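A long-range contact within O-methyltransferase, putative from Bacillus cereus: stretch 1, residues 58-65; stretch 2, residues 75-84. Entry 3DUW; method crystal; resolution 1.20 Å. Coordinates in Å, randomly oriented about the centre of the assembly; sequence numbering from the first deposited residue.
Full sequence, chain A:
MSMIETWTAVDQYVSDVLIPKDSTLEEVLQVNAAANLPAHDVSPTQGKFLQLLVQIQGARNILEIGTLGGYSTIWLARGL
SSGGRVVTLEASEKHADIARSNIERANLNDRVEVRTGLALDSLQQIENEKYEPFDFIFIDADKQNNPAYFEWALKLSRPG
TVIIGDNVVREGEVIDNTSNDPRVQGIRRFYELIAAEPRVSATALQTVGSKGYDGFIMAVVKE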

# COMPACT_ATOMS: atom_id res chain seq x y z
N GLY A 58 0.07 -2.50 -13.57
CA GLY A 58 -0.18 -2.43 -15.00
C GLY A 58 -1.43 -3.24 -15.29
O GLY A 58 -1.52 -3.92 -16.32
N ALA A 59 -2.39 -3.19 -14.37
CA ALA A 59 -3.63 -3.94 -14.50
C ALA A 59 -4.39 -3.51 -15.75
O ALA A 59 -4.38 -2.34 -16.12
N ARG A 60 -5.05 -4.48 -16.38
CA ARG A 60 -5.81 -4.22 -17.59
C ARG A 60 -7.27 -4.66 -17.44
O ARG A 60 -8.13 -4.25 -18.21
N ASN A 61 -7.54 -5.49 -16.44
CA ASN A 61 -8.90 -5.99 -16.22
C ASN A 61 -9.21 -5.98 -14.72
O ASN A 61 -8.81 -6.88 -13.99
N ILE A 62 -9.95 -4.97 -14.30
CA ILE A 62 -10.29 -4.77 -12.90
C ILE A 62 -11.71 -5.18 -12.52
O ILE A 62 -12.66 -4.89 -13.24
N LEU A 63 -11.84 -5.83 -11.37
CA LEU A 63 -13.13 -6.24 -10.85
C LEU A 63 -13.31 -5.55 -9.50
O LEU A 63 -12.45 -5.66 -8.63
N GLU A 64 -14.40 -4.81 -9.36
CA GLU A 64 -14.71 -4.12 -8.12
C GLU A 64 -16.04 -4.62 -7.59
O GLU A 64 -17.00 -4.78 -8.35
N ILE A 65 -16.09 -4.90 -6.29
CA ILE A 65 -17.32 -5.36 -5.66
C ILE A 65 -17.72 -4.28 -4.66
O ILE A 65 -17.06 -4.09 -3.63
N TRP A 75 -11.19 6.33 -9.53
CA TRP A 75 -9.77 6.27 -9.20
C TRP A 75 -9.14 5.05 -9.86
O TRP A 75 -8.05 5.13 -10.42
N LEU A 76 -9.82 3.91 -9.77
CA LEU A 76 -9.32 2.67 -10.36
C LEU A 76 -9.22 2.77 -11.88
O LEU A 76 -8.19 2.42 -12.47
N ALA A 77 -10.28 3.25 -12.50
CA ALA A 77 -10.31 3.38 -13.96
C ALA A 77 -9.22 4.32 -14.47
O ALA A 77 -8.64 4.09 -15.53
N ARG A 78 -8.93 5.37 -13.71
CA ARG A 78 -7.91 6.31 -14.12
C ARG A 78 -6.50 5.73 -14.06
O ARG A 78 -5.55 6.34 -14.54
N GLY A 79 -6.38 4.54 -13.47
CA GLY A 79 -5.08 3.90 -13.38
C GLY A 79 -4.80 3.02 -14.60
O GLY A 79 -3.68 2.54 -14.78
N LEU A 80 -5.83 2.82 -15.42
CA LEU A 80 -5.71 2.00 -16.64
C LEU A 80 -5.08 2.80 -17.78
O LEU A 80 -5.02 4.03 -17.73
N SER A 81 -4.65 2.09 -18.83
CA SER A 81 -4.02 2.75 -19.98
C SER A 81 -4.55 2.34 -21.36
O SER A 81 -5.36 3.04 -21.96
N SER A 82 -4.08 1.20 -21.87
CA SER A 82 -4.49 0.70 -23.18
C SER A 82 -5.99 0.51 -23.29
O SER A 82 -6.77 1.47 -23.22
N GLY A 83 -6.41 -0.74 -23.48
CA GLY A 83 -7.83 -1.03 -23.58
C GLY A 83 -8.28 -1.62 -22.27
O GLY A 83 -9.07 -2.57 -22.24
N GLY A 84 -7.77 -1.07 -21.18
CA GLY A 84 -8.12 -1.56 -19.86
C GLY A 84 -9.59 -1.38 -19.55
O GLY A 84 -10.25 -0.51 -20.12

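No direct hydrogen bond joins the two stretches; their polar link runs instead through two waters that meet at one carbonyl. Water 2 donates to Ala59 O (2.9 Å from the water O) and accepts from Ser81 N (2.8 Å from the water O), so it bridges the two backbones. Water 1 lies 2.9 Å from both Ala59 O and Gly79 O, within donating reach of each. The same carbonyl also meets a methyl group, with Ala59 O 3.3 Å from Leu80 CD2.

Ile62, Leu76 and Leu80 form an apolar cluster. Alternation along strand 61-65 directs Ile62 and Glu64 toward the second stretch, while Asn61 and Leu63 point away. Ile62, with chi1 m and chi2 t, extends CD1 between two leucines: it lies 3.6 Å from Leu80 CD2 and 4.2 Å from Leu76 CB. Both leucines have chi1 m and chi2 t, but they approach differently. Leu76 points toward the strand from the helix, whereas the CA-to-CB bond of Leu80 runs sideways and the end of its side chain comes nearer. Leu80 closes a type I turn that begins at Ala77, in which Leu80 N donates to Ala77 O at 3.1 Å.

Glu64, extended with chi1 and chi2 both t, brings OE2 to 3.4 Å from Leu76 CD1. This is only a packing contact; OE2 is hydrogen-bonded elsewhere in the structure.

Arg60 and Ser82 are both exposed. Arg60 (chi1 t) leaves the backbone sideways, and its guanidinium lies beside Ser82 (chi1 m), whose OG sits near the guanidinium plane but 4.1 Å from Arg60 NH1, too far for a hydrogen bond. The backbones come closer at Gly84, where CA makes a CA-H...O contact with Arg60 O at 3.2 Å. A CB on Gly84 would clash with Leu80 CB, at 2.9 Å.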

# COMPACT_ATOMS: atom_id res chain seq x y z
CB ALA A 59 -4.50 -3.73 -13.27
CB ARG A 60 -5.16 -4.94 -18.77
CG ARG A 60 -5.77 -4.60 -20.12
CD ARG A 60 -4.68 -4.37 -21.16
NE ARG A 60 -3.78 -5.51 -21.29
CZ ARG A 60 -2.73 -5.55 -22.11
NH1 ARG A 60 -2.46 -4.51 -22.88
NH2 ARG A 60 -1.97 -6.63 -22.17
CB ASN A 61 -9.04 -7.39 -16.81
CG ASN A 61 -10.48 -7.83 -16.94
OD1 ASN A 61 -11.36 -7.02 -17.23
ND2 ASN A 61 -10.73 -9.12 -16.76
CB ILE A 62 -10.12 -3.28 -12.50
CG1 ILE A 62 -8.69 -2.83 -12.80
CG2 ILE A 62 -10.46 -3.08 -11.04
CD1 ILE A 62 -8.45 -1.35 -12.55
CB LEU A 63 -13.19 -7.76 -10.64
CG LEU A 63 -14.41 -8.28 -9.87
CD1 LEU A 63 -15.68 -8.00 -10.67
CD2 LEU A 63 -14.27 -9.77 -9.62
CB GLU A 64 -14.80 -2.61 -8.33
CG GLU A 64 -15.27 -1.85 -7.11
CD GLU A 64 -15.29 -0.36 -7.34
OE1 GLU A 64 -16.12 0.10 -8.16
OE2 GLU A 64 -14.47 0.35 -6.72
CB ILE A 65 -17.11 -6.71 -4.93
CG1 ILE A 65 -16.46 -7.72 -5.88
CG2 ILE A 65 -18.44 -7.24 -4.43
CD1 ILE A 65 -16.18 -9.09 -5.26
CB TRP A 75 -9.56 6.19 -7.69
CG TRP A 75 -9.68 7.50 -6.96
CD1 TRP A 75 -10.72 7.90 -6.16
CD2 TRP A 75 -8.71 8.55 -6.91
NE1 TRP A 75 -10.44 9.13 -5.62
CE2 TRP A 75 -9.22 9.56 -6.06
CE3 TRP A 75 -7.46 8.75 -7.51
CZ2 TRP A 75 -8.52 10.74 -5.79
CZ3 TRP A 75 -6.76 9.92 -7.23
CH2 TRP A 75 -7.30 10.90 -6.38
CB LEU A 76 -10.23 1.50 -9.98
CG LEU A 76 -10.22 1.06 -8.51
CD1 LEU A 76 -11.38 0.13 -8.23
CD2 LEU A 76 -8.90 0.36 -8.21
CB ALA A 77 -11.67 3.86 -14.41
CB ARG A 78 -8.01 7.59 -13.29
CG ARG A 78 -9.19 8.45 -13.67
CD ARG A 78 -9.31 9.67 -12.79
NE ARG A 78 -10.28 10.61 -13.32
CZ ARG A 78 -10.61 11.75 -12.72
NH1 ARG A 78 -10.05 12.09 -11.57
NH2 ARG A 78 -11.50 12.56 -13.28
CB LEU A 80 -7.10 1.51 -17.07
CG LEU A 80 -7.91 0.69 -16.07
CD1 LEU A 80 -9.33 0.53 -16.59
CD2 LEU A 80 -7.25 -0.66 -15.84
CB SER A 81 -2.50 2.53 -19.94
OG SER A 81 -2.18 1.15 -20.02
CB SER A 82 -3.78 -0.62 -23.48
OG SER A 82 -2.37 -0.46 -23.48
O HOH W 1 -2.68 -0.07 -15.66
O HOH W 2 -4.85 -0.73 -18.50